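Local coordinates for uncharacterized protein MJ0100 (Methanocaldococcus jannaschii, PDB 3KPB) that probably helps make homocysteine from aspartate semialdehyde and sulfide, and binds S-adenosylmethionine and methylthioadenosine through the C-terminal CBS domain pair contained in this chain, at residues A[1-6]-A[76-81]; A[12-16]-A[35-40]; A[32-36]-A[47-51]; A[44-48]-A[67-72]. The contacts are given in a common frame with arbitrary orientation. Residue numbers count along the deposited sequence, not the author numbering.

Contact 1: A[1-6]-A[76-81]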
loop_
_atom_site.group_PDB
_atom_site.type_symbol
_atom_site.label_atom_id
_atom_site.label_comp_id
_atom_site.label_asym_id
_atom_site.label_seq_id
_atom_site.Cartn_x
_atom_site.Cartn_y
_atom_site.Cartn_z
ATOM N N THR A 1 18.399 -0.742 22.114
ATOM C CA THR A 1 17.304 0.053 21.488
ATOM C C THR A 1 15.962 -0.620 21.750
ATOM O O THR A 1 15.596 -1.569 21.052
ATOM C CB THR A 1 17.488 0.171 19.953
ATOM O OG1 THR A 1 18.816 -0.262 19.571
ATOM C CG2 THR A 1 17.258 1.608 19.490
ATOM N N LEU A 2 15.230 -0.153 22.758
ATOM C CA LEU A 2 13.872 -0.648 22.970
ATOM C C LEU A 2 12.886 0.128 22.089
ATOM O O LEU A 2 13.266 1.099 21.429
ATOM C CB LEU A 2 13.474 -0.599 24.455
ATOM C CG LEU A 2 14.240 -1.465 25.468
ATOM C CD1 LEU A 2 13.581 -1.369 26.843
ATOM C CD2 LEU A 2 14.350 -2.929 25.029
ATOM N N VAL A 3 11.629 -0.310 22.078
ATOM C CA VAL A 3 10.578 0.346 21.293
ATOM C C VAL A 3 10.037 1.607 21.979
ATOM O O VAL A 3 9.989 2.672 21.355
ATOM C CB VAL A 3 9.418 -0.633 20.951
ATOM C CG1 VAL A 3 8.172 0.119 20.501
ATOM C CG2 VAL A 3 9.848 -1.605 19.872
ATOM N N LYS A 4 9.641 1.483 23.251
ATOM C CA LYS A 4 9.019 2.587 24.018
ATOM C C LYS A 4 9.889 3.846 23.986
ATOM O O LYS A 4 9.422 4.968 24.211
ATOM C CB LYS A 4 8.731 2.152 25.466
ATOM C CG LYS A 4 9.945 2.080 26.412
ATOM C CD LYS A 4 9.717 1.139 27.616
ATOM C CE LYS A 4 8.600 1.681 28.589
ATOM N NZ LYS A 4 7.201 1.485 28.017
ATOM N N ASP A 5 11.164 3.601 23.685
ATOM C CA ASP A 5 12.226 4.588 23.528
ATOM C C ASP A 5 12.110 5.425 22.261
ATOM O O ASP A 5 12.346 6.659 22.287
ATOM C CB ASP A 5 13.562 3.852 23.397
ATOM C CG ASP A 5 14.206 3.528 24.725
ATOM O OD1 ASP A 5 15.394 3.109 24.704
ATOM O OD2 ASP A 5 13.558 3.685 25.785
ATOM N N ILE A 6 11.795 4.764 21.148
ATOM C CA ILE A 6 11.879 5.387 19.825
ATOM C C ILE A 6 10.553 5.979 19.361
ATOM O O ILE A 6 10.468 6.574 18.281
ATOM C CB ILE A 6 12.417 4.403 18.759
ATOM C CG1 ILE A 6 11.333 3.384 18.360
ATOM C CG2 ILE A 6 13.689 3.716 19.263
ATOM C CD1 ILE A 6 11.513 2.810 16.961
ATOM N N HIS A 76 5.779 -5.005 21.712
ATOM C CA HIS A 76 5.542 -4.609 23.081
ATOM C C HIS A 76 6.381 -3.386 23.352
ATOM O O HIS A 76 7.464 -3.218 22.780
ATOM C CB HIS A 76 5.892 -5.742 24.040
ATOM C CG HIS A 76 5.318 -5.577 25.413
ATOM N ND1 HIS A 76 5.970 -4.894 26.418
ATOM C CD2 HIS A 76 4.169 -6.042 25.961
ATOM C CE1 HIS A 76 5.239 -4.928 27.518
ATOM N NE2 HIS A 76 4.142 -5.618 27.269
ATOM N N GLU A 77 5.864 -2.517 24.212
ATOM C CA GLU A 77 6.594 -1.319 24.579
ATOM C C GLU A 77 8.010 -1.647 25.068
ATOM O O GLU A 77 8.956 -0.930 24.738
ATOM C CB GLU A 77 5.806 -0.445 25.569
ATOM C CG GLU A 77 5.021 -1.192 26.643
ATOM C CD GLU A 77 4.299 -0.254 27.603
ATOM O OE1 GLU A 77 3.946 0.876 27.199
ATOM O OE2 GLU A 77 4.081 -0.651 28.768
ATOM N N ASP A 78 8.166 -2.752 25.799
ATOM C CA ASP A 78 9.486 -3.168 26.304
ATOM C C ASP A 78 10.303 -4.066 25.343
ATOM O O ASP A 78 11.380 -4.546 25.708
ATOM C CB ASP A 78 9.369 -3.842 27.692
ATOM C CG ASP A 78 8.448 -3.076 28.654
ATOM O OD1 ASP A 78 8.347 -1.825 28.561
ATOM O OD2 ASP A 78 7.832 -3.738 29.517
ATOM N N GLU A 79 9.801 -4.280 24.127
ATOM C CA GLU A 79 10.481 -5.120 23.127
ATOM C C GLU A 79 11.657 -4.393 22.450
ATOM O O GLU A 79 11.571 -3.190 22.193
ATOM C CB GLU A 79 9.458 -5.596 22.088
ATOM C CG GLU A 79 9.957 -6.583 21.026
ATOM C CD GLU A 79 8.793 -7.173 20.234
ATOM O OE1 GLU A 79 7.631 -6.780 20.492
ATOM O OE2 GLU A 79 9.029 -8.039 19.360
ATOM N N PRO A 80 12.771 -5.115 22.194
ATOM C CA PRO A 80 13.886 -4.580 21.382
ATOM C C PRO A 80 13.556 -4.343 19.892
ATOM O O PRO A 80 12.881 -5.169 19.262
ATOM C CB PRO A 80 14.990 -5.640 21.524
ATOM C CG PRO A 80 14.430 -6.745 22.353
ATOM C CD PRO A 80 13.173 -6.284 23.000
ATOM N N VAL A 81 14.056 -3.218 19.356
ATOM C CA VAL A 81 13.811 -2.789 17.963
ATOM C C VAL A 81 14.208 -3.814 16.886
ATOM O O VAL A 81 13.490 -3.989 15.897
ATOM C CB VAL A 81 14.501 -1.417 17.686
ATOM C CG1 VAL A 81 14.555 -1.101 16.197
ATOM C CG2 VAL A 81 13.789 -0.302 18.440
HETATM O O HOH W 1 4.533 3.401 27.997
#
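This contact joins the two CBS motifs of the tandem pair. The N-terminal segment 1-6 packs on the second motif, against the turn that leads into helix 81-91. Three backbone hydrogen bonds join the segments. Val-81 N donates to Thr-1 O at 2.8 Å and is almost straight. Val-3 N donates to Glu-79 O at 2.9 Å, and Lys-4 N to Glu-77 O at 2.9 Å. Leu-2 is thereby bridged to Pro-80, with their CA atoms 4.2 Å apart. Residues 76-79 form a type I beta turn, closed by Glu-79 N to His-76 O at 2.9 Å. The apolar side is centred on Val-81. Val-81 CG2 lies 4.1 Å from Ile-6 CG2 and 4.4 Å from Val-3 CG2. Ile-6 and Val-81 also touch Ile-114 of helix 111-118. Leu-2 CD2 touches the proline ring, 4.1 Å from Pro-80 CD. On the outside, Lys-4 NZ makes long salt bridges to Glu-77 OE1 (3.4 Å) and Asp-78 OD1 (3.5 Å). A water donates to Glu-77 OE1 at 2.7 Å and accepts a weak bond from Lys-4 NZ at 3.3 Å. The specific pairing therefore comes mainly from the backbone. Val-3, Ile-6 and Val-81 add apolar packing on the inner side, and the charges nearer the surface add a looser electrostatic link.

Contact 2: A[12-16]-A[35-40]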
loop_
_atom_site.group_PDB
_atom_site.type_symbol
_atom_site.label_atom_id
_atom_site.label_comp_id
_atom_site.label_asym_id
_atom_site.label_seq_id
_atom_site.Cartn_x
_atom_site.Cartn_y
_atom_site.Cartn_z
ATOM N N ILE A 12 -2.430 7.036 16.730
ATOM C CA ILE A 12 -3.656 7.399 16.027
ATOM C C ILE A 12 -4.427 6.104 15.815
ATOM O O ILE A 12 -3.941 5.185 15.147
ATOM C CB ILE A 12 -3.388 8.123 14.684
ATOM C CG1 ILE A 12 -2.711 9.475 14.944
ATOM C CG2 ILE A 12 -4.697 8.313 13.908
ATOM C CD1 ILE A 12 -2.096 10.116 13.725
ATOM N N THR A 13 -5.621 6.034 16.403
ATOM C CA THR A 13 -6.456 4.834 16.347
ATOM C C THR A 13 -7.873 5.209 15.918
ATOM O O THR A 13 -8.218 6.393 15.850
ATOM C CB THR A 13 -6.518 4.114 17.717
ATOM O OG1 THR A 13 -7.131 4.976 18.684
ATOM C CG2 THR A 13 -5.122 3.720 18.200
ATOM N N ALA A 14 -8.697 4.194 15.662
ATOM C CA ALA A 14 -10.103 4.388 15.312
ATOM C C ALA A 14 -10.937 3.271 15.911
ATOM O O ALA A 14 -10.413 2.207 16.248
ATOM C CB ALA A 14 -10.276 4.421 13.803
ATOM N N HIS A 15 -12.237 3.516 16.043
ATOM C CA HIS A 15 -13.167 2.477 16.472
ATOM C C HIS A 15 -13.647 1.637 15.285
ATOM O O HIS A 15 -13.548 2.070 14.134
ATOM C CB HIS A 15 -14.331 3.102 17.233
ATOM C CG HIS A 15 -13.927 3.725 18.532
ATOM N ND1 HIS A 15 -13.257 3.024 19.512
ATOM C CD2 HIS A 15 -14.105 4.976 19.021
ATOM C CE1 HIS A 15 -13.031 3.818 20.543
ATOM N NE2 HIS A 15 -13.537 5.007 20.271
ATOM N N SER A 16 -14.155 0.435 15.560
ATOM C CA SER A 16 -14.506 -0.506 14.494
ATOM C C SER A 16 -15.854 -0.233 13.824
ATOM O O SER A 16 -16.116 -0.735 12.729
ATOM C CB SER A 16 -14.450 -1.952 15.004
ATOM O OG SER A 16 -15.592 -2.284 15.776
ATOM N N LEU A 35 -3.606 1.965 10.624
ATOM C CA LEU A 35 -4.580 2.471 11.567
ATOM C C LEU A 35 -5.029 1.336 12.489
ATOM O O LEU A 35 -5.863 0.514 12.104
ATOM C CB LEU A 35 -5.766 3.070 10.803
ATOM C CG LEU A 35 -6.882 3.700 11.636
ATOM C CD1 LEU A 35 -6.359 4.896 12.436
ATOM C CD2 LEU A 35 -8.056 4.099 10.746
ATOM N N PRO A 36 -4.443 1.258 13.697
ATOM C CA PRO A 36 -4.905 0.286 14.692
ATOM C C PRO A 36 -6.355 0.571 15.066
ATOM O O PRO A 36 -6.740 1.737 15.217
ATOM C CB PRO A 36 -3.988 0.537 15.894
ATOM C CG PRO A 36 -2.788 1.239 15.338
ATOM C CD PRO A 36 -3.246 1.997 14.136
ATOM N N ILE A 37 -7.147 -0.491 15.183
ATOM C CA ILE A 37 -8.552 -0.366 15.547
ATOM C C ILE A 37 -8.712 -0.811 16.994
ATOM O O ILE A 37 -8.209 -1.868 17.386
ATOM C CB ILE A 37 -9.466 -1.192 14.610
ATOM C CG1 ILE A 37 -9.225 -0.818 13.135
ATOM C CG2 ILE A 37 -10.937 -1.030 15.015
ATOM C CD1 ILE A 37 -9.389 0.673 12.800
ATOM N N VAL A 38 -9.378 0.016 17.790
ATOM C CA VAL A 38 -9.558 -0.274 19.207
ATOM C C VAL A 38 -11.041 -0.366 19.532
ATOM O O VAL A 38 -11.879 0.205 18.817
ATOM C CB VAL A 38 -8.864 0.771 20.115
ATOM C CG1 VAL A 38 -7.353 0.708 19.941
ATOM C CG2 VAL A 38 -9.398 2.187 19.851
ATOM N N ASP A 39 -11.362 -1.101 20.595
ATOM C CA ASP A 39 -12.741 -1.163 21.053
ATOM C C ASP A 39 -13.086 0.059 21.901
ATOM O O ASP A 39 -12.260 0.965 22.073
ATOM C CB ASP A 39 -13.071 -2.495 21.758
ATOM C CG ASP A 39 -12.229 -2.752 23.004
ATOM O OD1 ASP A 39 -11.763 -1.797 23.666
ATOM O OD2 ASP A 39 -12.053 -3.945 23.335
ATOM N N GLU A 40 -14.315 0.083 22.407
ATOM C CA GLU A 40 -14.829 1.234 23.146
ATOM C C GLU A 40 -14.059 1.470 24.448
ATOM O O GLU A 40 -14.219 2.507 25.100
ATOM C CB GLU A 40 -16.341 1.089 23.391
ATOM C CG GLU A 40 -16.757 0.031 24.426
ATOM C CD GLU A 40 -16.820 -1.399 23.885
ATOM O OE1 GLU A 40 -17.332 -2.273 24.616
ATOM O OE2 GLU A 40 -16.370 -1.658 22.746
HETATM O O HOH W 2 -14.367 -0.377 18.196
#
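Ile-12, a residue of the methylthioadenosine site, begins the crossing to strand 35-38. Ile-12 CG2 lies 4.1 Å from Leu-35 CD1, and Ile-12 O is 3.4 Å from Pro-36 CD. Thr-13 follows with a CA-H...O contact, Thr-13 CA to Pro-36 O at 3.3 Å. Thr-13 CG2 rests 4.1 Å from Pro-36 CB. Ala-14 makes the parallel bridge to Ile-37. Ala-14 N donates to Pro-36 O at 3.2 Å, and Val-38 N donates to Ala-14 O at 2.9 Å. This pairing links the two strands of the beta-alpha-beta unit of the first CBS motif, whose connection is helix 20-30. The methyl group of Ala-14 shares a sheet face with Ile-37: Ala-14 CB is 4.0 Å from Ile-37 CD1 and 3.8 Å from Leu-35 CD2. Ile-26 of helix 20-30 packs on both Ala-14 and Leu-35. His-15 then uses its ring. His-15 ND1 donates to Val-38 O at 3.2 Å, with that oxygen at the ring edge. At Ser-16 the direct pairing gives way to water. One water accepts from Ser-16 N at 2.8 Å and donates to Val-38 O at 2.6 Å. Ser-16 CB still touches Ile-37 CG2 at 3.6 Å. Val-38 O thus receives both an imidazole and a water, so side-chain and solvent bonds extend the short parallel pairing beyond Ala-14.

Contact 3: A[32-36]-A[47-51]. With SAM (S-adenosylmethionine), chain E.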
loop_
_atom_site.group_PDB
_atom_site.type_symbol
_atom_site.label_atom_id
_atom_site.label_comp_id
_atom_site.label_asym_id
_atom_site.label_seq_id
_atom_site.Cartn_x
_atom_site.Cartn_y
_atom_site.Cartn_z
ATOM N N ILE A 32 -1.085 8.549 6.958
ATOM C CA ILE A 32 -0.620 7.273 7.504
ATOM C C ILE A 32 -1.191 6.106 6.718
ATOM O O ILE A 32 -2.266 6.219 6.122
ATOM C CB ILE A 32 -0.978 7.098 9.014
ATOM C CG1 ILE A 32 -2.494 7.247 9.254
ATOM C CG2 ILE A 32 -0.127 8.047 9.882
ATOM C CD1 ILE A 32 -2.944 7.008 10.697
ATOM N N ASN A 33 -0.480 4.984 6.713
ATOM C CA ASN A 33 -1.026 3.791 6.080
ATOM C C ASN A 33 -1.329 2.660 7.055
ATOM O O ASN A 33 -1.616 1.548 6.638
ATOM C CB ASN A 33 -0.124 3.292 4.943
ATOM C CG ASN A 33 -0.814 2.255 4.058
ATOM O OD1 ASN A 33 -1.973 2.421 3.681
ATOM N ND2 ASN A 33 -0.099 1.187 3.724
ATOM N N HIS A 34 -1.255 2.939 8.354
ATOM C CA HIS A 34 -1.558 1.942 9.374
ATOM C C HIS A 34 -2.445 2.571 10.415
ATOM O O HIS A 34 -2.090 3.589 11.012
ATOM C CB HIS A 34 -0.287 1.447 10.044
ATOM C CG HIS A 34 0.705 0.878 9.091
ATOM N ND1 HIS A 34 1.716 1.632 8.539
ATOM C CD2 HIS A 34 0.831 -0.366 8.572
ATOM C CE1 HIS A 34 2.431 0.874 7.727
ATOM N NE2 HIS A 34 1.915 -0.342 7.731
ATOM N N LEU A 35 -3.606 1.965 10.624
ATOM C CA LEU A 35 -4.580 2.471 11.567
ATOM C C LEU A 35 -5.029 1.336 12.489
ATOM O O LEU A 35 -5.863 0.514 12.104
ATOM C CB LEU A 35 -5.766 3.070 10.803
ATOM C CG LEU A 35 -6.882 3.700 11.636
ATOM C CD1 LEU A 35 -6.359 4.896 12.436
ATOM C CD2 LEU A 35 -8.056 4.099 10.746
ATOM N N PRO A 36 -4.443 1.258 13.697
ATOM C CA PRO A 36 -4.905 0.286 14.692
ATOM C C PRO A 36 -6.355 0.571 15.066
ATOM O O PRO A 36 -6.740 1.737 15.217
ATOM C CB PRO A 36 -3.988 0.537 15.894
ATOM C CG PRO A 36 -2.788 1.239 15.338
ATOM C CD PRO A 36 -3.246 1.997 14.136
ATOM N N ILE A 47 -6.448 -4.124 12.730
ATOM C CA ILE A 47 -5.668 -3.123 12.003
ATOM C C ILE A 47 -6.211 -2.911 10.580
ATOM O O ILE A 47 -6.748 -3.837 9.964
ATOM C CB ILE A 47 -4.142 -3.460 12.011
ATOM C CG1 ILE A 47 -3.313 -2.252 11.541
ATOM C CG2 ILE A 47 -3.848 -4.729 11.183
ATOM C CD1 ILE A 47 -1.806 -2.396 11.754
ATOM N N ILE A 48 -6.100 -1.674 10.095
ATOM C CA ILE A 48 -6.513 -1.294 8.745
ATOM C C ILE A 48 -5.335 -0.640 8.026
ATOM O O ILE A 48 -4.611 0.152 8.628
ATOM C CB ILE A 48 -7.700 -0.274 8.830
ATOM C CG1 ILE A 48 -9.001 -0.977 9.245
ATOM C CG2 ILE A 48 -7.901 0.522 7.522
ATOM C CD1 ILE A 48 -9.546 -1.976 8.227
ATOM N N THR A 49 -5.138 -0.967 6.751
ATOM C CA THR A 49 -4.236 -0.207 5.868
ATOM C C THR A 49 -5.027 0.185 4.618
ATOM O O THR A 49 -6.180 -0.228 4.468
ATOM C CB THR A 49 -3.014 -1.038 5.425
ATOM O OG1 THR A 49 -3.455 -2.100 4.570
ATOM C CG2 THR A 49 -2.286 -1.637 6.619
ATOM N N SER A 50 -4.429 0.950 3.705
ATOM C CA SER A 50 -5.145 1.257 2.457
ATOM C C SER A 50 -5.527 0.006 1.664
ATOM O O SER A 50 -6.506 0.030 0.912
ATOM C CB SER A 50 -4.379 2.238 1.568
ATOM O OG SER A 50 -3.162 1.672 1.117
ATOM N N TRP A 51 -4.765 -1.077 1.825
ATOM C CA TRP A 51 -5.135 -2.337 1.190
ATOM C C TRP A 51 -6.519 -2.798 1.646
ATOM O O TRP A 51 -7.333 -3.242 0.834
ATOM C CB TRP A 51 -4.099 -3.424 1.450
ATOM C CG TRP A 51 -4.379 -4.663 0.664
ATOM C CD1 TRP A 51 -4.867 -5.850 1.141
ATOM C CD2 TRP A 51 -4.227 -4.830 -0.750
ATOM N NE1 TRP A 51 -5.008 -6.753 0.111
ATOM C CE2 TRP A 51 -4.613 -6.156 -1.060
ATOM C CE3 TRP A 51 -3.779 -3.995 -1.786
ATOM C CZ2 TRP A 51 -4.569 -6.665 -2.366
ATOM C CZ3 TRP A 51 -3.736 -4.502 -3.083
ATOM C CH2 TRP A 51 -4.130 -5.825 -3.359
HETATM N N SAM E . 2.544 -3.865 4.159
HETATM C CA SAM E . 1.436 -4.433 3.375
HETATM C C SAM E . 0.130 -3.716 3.732
HETATM O O SAM E . 0.102 -2.498 3.930
HETATM O OXT SAM E . -0.934 -4.336 3.824
HETATM C CB SAM E . 1.302 -5.926 3.688
HETATM C CG SAM E . 0.843 -6.707 2.455
HETATM S SD SAM E . -0.678 -7.679 2.753
HETATM C CE SAM E . -1.155 -8.026 1.075
HETATM C "C5'" SAM E . -2.029 -6.548 3.243
HETATM C "C4'" SAM E . -2.616 -6.891 4.610
HETATM O "O4'" SAM E . -1.603 -6.796 5.622
HETATM C "C3'" SAM E . -3.638 -5.820 4.980
HETATM O "O3'" SAM E . -4.941 -6.366 4.794
HETATM C "C2'" SAM E . -3.391 -5.554 6.463
HETATM O "O2'" SAM E . -4.603 -5.783 7.191
HETATM C "C1'" SAM E . -2.336 -6.599 6.839
HETATM N N9 SAM E . -1.442 -6.025 7.867
HETATM C C8 SAM E . -0.698 -4.924 7.740
HETATM N N7 SAM E . -0.027 -4.712 8.875
HETATM C C5 SAM E . -0.345 -5.686 9.725
HETATM C C6 SAM E . 0.028 -5.988 11.028
HETATM N N6 SAM E . 0.890 -5.223 11.692
HETATM N N1 SAM E . -0.495 -7.074 11.616
HETATM C C2 SAM E . -1.354 -7.849 10.974
HETATM N N3 SAM E . -1.730 -7.588 9.731
HETATM C C4 SAM E . -1.246 -6.516 9.087
HETATM O O HOH W 3 -1.570 -0.967 2.158
#
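Ile-47 lies on the second strand of the beta hairpin 35-38/44-48 in the first CBS motif. It forms a non-hydrogen-bonded antiparallel pair with Pro-36. Ile-47 CG2 also reaches the adenine of S-adenosylmethionine, 3.8 Å from SAM C4. Ile-48 pairs with Leu-35: Leu-35 N donates to Ile-48 O at 2.9 Å, and Ile-48 N to Leu-35 O at 3.0 Å. Leu-35 CB and Ile-48 CB are 4.3 Å apart on one sheet face, where Leu-35 meets helix 20-30. Thr-49 is the N-cap of helix 50-58, with a weak capping bond from Trp-51 N to Thr-49 OG1 at 3.2 Å. Thr-49 OG1 also gives a weak bond to SAM OXT at 3.5 Å. Thr-49 CA makes a CA-H...O contact with Asn-33 O at 3.2 Å. Ser-50 starts the helix and gives two bonds to one acceptor: Ser-50 N and Ser-50 OG each lie 2.9 Å from Asn-33 OD1. Ser-50 OG also meets Ser-50 OG of the second subunit, across the dimer interface. Trp-51 puts one ring face under SAM CE. A water accepts from Trp-51 N at 3.2 Å and Asn-33 ND2 at 3.0 Å, and donates to SAM O at 2.9 Å.

Contact 4: A[44-48]-A[67-72]. With SAM (S-adenosylmethionine), chain E.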
loop_
_atom_site.group_PDB
_atom_site.type_symbol
_atom_site.label_atom_id
_atom_site.label_comp_id
_atom_site.label_asym_id
_atom_site.label_seq_id
_atom_site.Cartn_x
_atom_site.Cartn_y
_atom_site.Cartn_z
ATOM N N LEU A 44 -6.853 -2.923 21.679
ATOM C CA LEU A 44 -6.642 -3.328 20.288
ATOM C C LEU A 44 -7.526 -4.501 19.861
ATOM O O LEU A 44 -7.576 -5.531 20.537
ATOM C CB LEU A 44 -5.168 -3.671 20.048
ATOM C CG LEU A 44 -4.774 -4.057 18.618
ATOM C CD1 LEU A 44 -4.793 -2.852 17.680
ATOM C CD2 LEU A 44 -3.407 -4.705 18.627
ATOM N N VAL A 45 -8.213 -4.336 18.731
ATOM C CA VAL A 45 -9.037 -5.400 18.144
ATOM C C VAL A 45 -8.729 -5.675 16.666
ATOM O O VAL A 45 -9.202 -6.669 16.107
ATOM C CB VAL A 45 -10.556 -5.126 18.305
ATOM C CG1 VAL A 45 -10.941 -5.049 19.781
ATOM C CG2 VAL A 45 -10.960 -3.842 17.582
ATOM N N GLY A 46 -7.953 -4.808 16.024
ATOM C CA GLY A 46 -7.658 -5.020 14.612
ATOM C C GLY A 46 -6.733 -3.988 14.023
ATOM O O GLY A 46 -6.267 -3.099 14.730
ATOM N N ILE A 47 -6.448 -4.124 12.730
ATOM C CA ILE A 47 -5.668 -3.123 12.003
ATOM C C ILE A 47 -6.211 -2.911 10.580
ATOM O O ILE A 47 -6.748 -3.837 9.964
ATOM C CB ILE A 47 -4.142 -3.460 12.011
ATOM C CG1 ILE A 47 -3.313 -2.252 11.541
ATOM C CG2 ILE A 47 -3.848 -4.729 11.183
ATOM C CD1 ILE A 47 -1.806 -2.396 11.754
ATOM N N ILE A 48 -6.100 -1.674 10.095
ATOM C CA ILE A 48 -6.513 -1.294 8.745
ATOM C C ILE A 48 -5.335 -0.640 8.026
ATOM O O ILE A 48 -4.611 0.152 8.628
ATOM C CB ILE A 48 -7.700 -0.274 8.830
ATOM C CG1 ILE A 48 -9.001 -0.977 9.245
ATOM C CG2 ILE A 48 -7.901 0.522 7.522
ATOM C CD1 ILE A 48 -9.546 -1.976 8.227
ATOM N N ILE A 67 -13.984 -5.745 7.868
ATOM C CA ILE A 67 -12.829 -5.920 6.990
ATOM C C ILE A 67 -11.485 -5.900 7.715
ATOM O O ILE A 67 -10.485 -6.362 7.161
ATOM C CB ILE A 67 -12.834 -4.874 5.829
ATOM C CG1 ILE A 67 -12.026 -5.371 4.618
ATOM C CG2 ILE A 67 -12.353 -3.499 6.310
ATOM C CD1 ILE A 67 -12.717 -6.465 3.814
ATOM N N MET A 68 -11.448 -5.377 8.937
ATOM C CA MET A 68 -10.163 -5.214 9.616
ATOM C C MET A 68 -9.449 -6.548 9.793
ATOM O O MET A 68 -10.086 -7.594 9.936
ATOM C CB MET A 68 -10.327 -4.503 10.964
ATOM C CG MET A 68 -11.177 -5.268 11.956
ATOM S SD MET A 68 -11.499 -4.320 13.440
ATOM C CE MET A 68 -12.286 -5.583 14.442
ATOM N N THR A 69 -8.122 -6.508 9.771
ATOM C CA THR A 69 -7.335 -7.703 10.025
ATOM C C THR A 69 -7.327 -7.929 11.534
ATOM O O THR A 69 -6.912 -7.055 12.297
ATOM C CB THR A 69 -5.910 -7.561 9.470
ATOM O OG1 THR A 69 -5.973 -7.520 8.038
ATOM C CG2 THR A 69 -5.041 -8.740 9.888
ATOM N N ARG A 70 -7.790 -9.100 11.958
ATOM C CA ARG A 70 -7.995 -9.361 13.380
ATOM C C ARG A 70 -6.808 -10.017 14.085
ATOM O O ARG A 70 -6.661 -9.869 15.302
ATOM C CB ARG A 70 -9.277 -10.163 13.594
ATOM C CG ARG A 70 -10.537 -9.341 13.364
ATOM C CD ARG A 70 -11.777 -10.207 13.441
ATOM N NE ARG A 70 -12.975 -9.499 12.991
ATOM C CZ ARG A 70 -13.917 -9.021 13.801
ATOM N NH1 ARG A 70 -13.813 -9.174 15.115
ATOM N NH2 ARG A 70 -14.973 -8.393 13.297
ATOM N N ASN A 71 -5.965 -10.724 13.331
ATOM C CA ASN A 71 -4.720 -11.262 13.879
ATOM C C ASN A 71 -3.612 -10.240 13.680
ATOM O O ASN A 71 -2.903 -10.253 12.667
ATOM C CB ASN A 71 -4.363 -12.609 13.237
ATOM C CG ASN A 71 -3.034 -13.176 13.737
ATOM O OD1 ASN A 71 -2.460 -12.705 14.723
ATOM N ND2 ASN A 71 -2.541 -14.199 13.047
ATOM N N VAL A 72 -3.485 -9.339 14.646
ATOM C CA VAL A 72 -2.550 -8.237 14.520
ATOM C C VAL A 72 -1.176 -8.629 15.033
ATOM O O VAL A 72 -1.033 -9.132 16.153
ATOM C CB VAL A 72 -3.031 -6.970 15.270
ATOM C CG1 VAL A 72 -2.192 -5.760 14.867
ATOM C CG2 VAL A 72 -4.505 -6.706 14.994
HETATM N N SAM E . 2.544 -3.865 4.159
HETATM C CA SAM E . 1.436 -4.433 3.375
HETATM C C SAM E . 0.130 -3.716 3.732
HETATM O O SAM E . 0.102 -2.498 3.930
HETATM O OXT SAM E . -0.934 -4.336 3.824
HETATM C CB SAM E . 1.302 -5.926 3.688
HETATM C CG SAM E . 0.843 -6.707 2.455
HETATM S SD SAM E . -0.678 -7.679 2.753
HETATM C CE SAM E . -1.155 -8.026 1.075
HETATM C "C5'" SAM E . -2.029 -6.548 3.243
HETATM C "C4'" SAM E . -2.616 -6.891 4.610
HETATM O "O4'" SAM E . -1.603 -6.796 5.622
HETATM C "C3'" SAM E . -3.638 -5.820 4.980
HETATM O "O3'" SAM E . -4.941 -6.366 4.794
HETATM C "C2'" SAM E . -3.391 -5.554 6.463
HETATM O "O2'" SAM E . -4.603 -5.783 7.191
HETATM C "C1'" SAM E . -2.336 -6.599 6.839
HETATM N N9 SAM E . -1.442 -6.025 7.867
HETATM C C8 SAM E . -0.698 -4.924 7.740
HETATM N N7 SAM E . -0.027 -4.712 8.875
HETATM C C5 SAM E . -0.345 -5.686 9.725
HETATM C C6 SAM E . 0.028 -5.988 11.028
HETATM N N6 SAM E . 0.890 -5.223 11.692
HETATM N N1 SAM E . -0.495 -7.074 11.616
HETATM C C2 SAM E . -1.354 -7.849 10.974
HETATM N N3 SAM E . -1.730 -7.588 9.731
HETATM C C4 SAM E . -1.246 -6.516 9.087
#
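The 2.4 Å hydrogen bond from SAM O2' to Thr-69 OG1 is very short. It ties the ligand ribose to a loop that also pairs with strand 44-48, an outermost strand of its sheet within this chain. Ile-47 and Thr-69 form one antiparallel hydrogen-bonded pair. Ile-47 N donates to Thr-69 O at 3.0 Å, and Thr-69 N to Ile-47 O at 3.0 Å. Just before it, Val-45 and Gly-46 both face Ile-37, which makes a classic beta bulge in strand 44-48. Gly-46 CA is 3.2 Å from Thr-69 O and 4.1 Å from Met-68 SD, and a CB there would clash with that sulfur. This loop joins the two CBS motifs: it runs from helix 50-58 of the first toward strand 75-76 of the second. Ile-48 CD1 meets Ile-67 CG2 at 3.7 Å and Met-68 CB at 3.8 Å. Val-72 CG1 packs against Ile-47 CB at 4.2 Å, and Val-72 CB against Leu-44 CD2 at 4.1 Å. Both Ile-47 and Val-72 also touch Pro-97 of strand 95-99. Around the adenine, Asn-71 O is 3.3 Å from SAM C2, and Val-72 CA is 3.7 Å from SAM N1.

How the contacts relate
The chain starts in contact 1, which closes the longest loop by bringing the N terminus to residues 76-81 of the second CBS motif. The other three contacts fall within that loop. Contact 2 closes first, around helix 20-30. Contact 3 then closes the hairpin, sharing Leu-35 and Pro-36 with contact 2. Contact 4 starts on the same strand, shares Ile-47 and Ile-48 with contact 3, and closes around helix 50-58. Contacts 2 and 4 are in series, and contact 3 links them across one sheet and onto the inter-motif loop. Contacts 3 and 4 both touch SAM. Contact 1 is centred about 22 Å from the centre of contact 4, across the chain's centre.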